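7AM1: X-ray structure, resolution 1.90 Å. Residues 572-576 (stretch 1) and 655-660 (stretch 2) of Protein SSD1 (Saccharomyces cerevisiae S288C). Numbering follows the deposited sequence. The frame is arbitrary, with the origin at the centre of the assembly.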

# COMPACT_ATOMS: atom_id res chain seq x y z
N ALA A 572 14.32 -12.43 19.29
CA ALA A 572 13.02 -11.78 19.20
C ALA A 572 12.67 -11.44 17.75
O ALA A 572 13.50 -10.92 17.00
CB ALA A 572 13.01 -10.50 20.04
N LEU A 573 11.43 -11.73 17.37
CA LEU A 573 10.89 -11.30 16.08
C LEU A 573 10.27 -9.92 16.29
O LEU A 573 9.28 -9.78 17.02
CB LEU A 573 9.86 -12.29 15.54
CG LEU A 573 9.34 -11.98 14.12
CD1 LEU A 573 8.53 -13.15 13.61
CD2 LEU A 573 8.52 -10.70 14.03
N LEU A 574 10.88 -8.91 15.70
CA LEU A 574 10.49 -7.52 15.86
C LEU A 574 10.07 -6.96 14.50
O LEU A 574 10.10 -7.65 13.48
CB LEU A 574 11.64 -6.73 16.47
CG LEU A 574 12.10 -7.23 17.85
CD1 LEU A 574 13.34 -6.48 18.32
CD2 LEU A 574 10.98 -7.09 18.86
N ARG A 575 9.70 -5.68 14.49
CA ARG A 575 9.27 -5.02 13.26
C ARG A 575 9.78 -3.59 13.29
O ARG A 575 9.56 -2.87 14.26
CB ARG A 575 7.74 -5.04 13.13
CG ARG A 575 7.21 -4.46 11.83
CD ARG A 575 5.77 -4.89 11.63
NE ARG A 575 5.19 -4.37 10.40
CZ ARG A 575 5.36 -4.91 9.19
NH1 ARG A 575 6.12 -5.99 9.03
NH2 ARG A 575 4.77 -4.36 8.14
N ARG A 576 10.51 -3.21 12.26
CA ARG A 576 11.07 -1.87 12.18
C ARG A 576 10.62 -1.19 10.90
O ARG A 576 10.05 -1.81 10.00
CB ARG A 576 12.60 -1.89 12.26
CG ARG A 576 13.31 -2.56 11.10
CD ARG A 576 14.79 -2.47 11.34
NE ARG A 576 15.59 -2.92 10.21
CZ ARG A 576 16.82 -2.49 9.95
NH1 ARG A 576 17.38 -1.57 10.72
NH2 ARG A 576 17.48 -2.97 8.91
N PRO A 655 10.60 3.31 19.46
CA PRO A 655 11.97 2.77 19.48
C PRO A 655 12.04 1.27 19.23
O PRO A 655 13.11 0.77 18.87
CB PRO A 655 12.46 3.11 20.89
CG PRO A 655 11.21 3.14 21.71
CD PRO A 655 10.13 3.67 20.81
N ILE A 656 10.94 0.55 19.43
CA ILE A 656 10.90 -0.89 19.20
C ILE A 656 9.45 -1.26 18.96
O ILE A 656 8.54 -0.60 19.46
CB ILE A 656 11.53 -1.66 20.38
CG1 ILE A 656 11.82 -3.12 19.99
CG2 ILE A 656 10.62 -1.62 21.60
CD1 ILE A 656 12.70 -3.85 21.01
N TYR A 657 9.23 -2.31 18.18
CA TYR A 657 7.88 -2.67 17.79
C TYR A 657 7.88 -4.12 17.34
O TYR A 657 8.93 -4.70 17.02
CB TYR A 657 7.36 -1.74 16.67
CG TYR A 657 5.85 -1.70 16.52
CD1 TYR A 657 5.04 -1.24 17.55
CD2 TYR A 657 5.24 -2.08 15.33
CE1 TYR A 657 3.67 -1.19 17.43
CE2 TYR A 657 3.86 -2.03 15.19
CZ TYR A 657 3.08 -1.59 16.25
OH TYR A 657 1.71 -1.53 16.13
N THR A 658 6.69 -4.71 17.33
CA THR A 658 6.46 -6.01 16.71
C THR A 658 4.96 -6.14 16.46
O THR A 658 4.19 -5.20 16.68
CB THR A 658 6.98 -7.17 17.57
OG1 THR A 658 6.92 -8.37 16.79
CG2 THR A 658 6.15 -7.34 18.83
N HIS A 659 4.55 -7.32 16.00
CA HIS A 659 3.16 -7.60 15.68
C HIS A 659 2.65 -8.74 16.55
O HIS A 659 3.14 -9.87 16.46
CB HIS A 659 2.99 -7.92 14.20
CG HIS A 659 2.79 -6.71 13.35
ND1 HIS A 659 2.66 -6.78 11.98
CD2 HIS A 659 2.68 -5.40 13.67
CE1 HIS A 659 2.49 -5.56 11.49
NE2 HIS A 659 2.50 -4.70 12.50
N PHE A 660 1.64 -8.43 17.36
CA PHE A 660 1.07 -9.34 18.34
C PHE A 660 -0.46 -9.36 18.32
O PHE A 660 -1.04 -10.37 18.72
CB PHE A 660 1.58 -8.96 19.74
CG PHE A 660 0.76 -9.50 20.89
CD1 PHE A 660 1.08 -10.71 21.49
CD2 PHE A 660 -0.29 -8.75 21.43
CE1 PHE A 660 0.34 -11.19 22.57
CE2 PHE A 660 -1.02 -9.23 22.51
CZ PHE A 660 -0.71 -10.45 23.08
O HOH W 1 11.47 -2.97 16.33

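Contact between the strand 573-576 of Protein SSD1 and the irregular segment 655-660 of the same chain, whose touching parts (CA 573 to 575 and CA 656 to 659) run 105° apart and which bury 343 Å² between them. Ala572, just ahead of the strand, directs its CA-to-CB bond toward the segment but stays out of contact. Leu573 provides the first polar link through its backbone: Thr658 OG1 donates a hydrogen bond to Leu573 O at 2.8 Å, so the threonine hydroxyl, with chi1 in the t well, ties a side chain to the strand's main chain. The leucine side chain starts sideways, yet its end comes nearer, with Leu573 CD2 4.0 Å from Thr658 OG1. At Leu574 the backbones draw together, its CA lying 4.4 Å from Thr658 CA and 3.4 Å from Tyr657 O. Its side chain, chi1 m and chi2 t, adds an apolar contact between Leu574 CD1 and Ile656 CD1 at 3.8 Å; the isoleucine, t at both chi angles, extends its end to meet it. Arg575 has the largest area covered. Its amide completes the second direct hydrogen bond, Arg575 N to Tyr657 O, 2.8 Å with an N-H...O angle of 150°. Water 1 can bridge beside it, its O within donating reach of Arg575 O at 2.8 Å and accepting from Tyr657 N at 3.0 Å. The CA-to-CB bond of Arg575 points toward the segment, and chi1 and chi2, both t, place its CD over the face of the His659 ring, 3.4 Å from the centroid and 15° off the normal, a CH-pi contact. Farther out, Arg575 NE approaches His659 CE1 to 3.1 Å, and this carbon lies over one face of the guanidinium. Arg575 NE and His659 NE2, 3.4 Å apart, are too poorly angled to hydrogen-bond; each is satisfied elsewhere in the structure. Arg576 turns its CA-to-CB bond away and makes no contact.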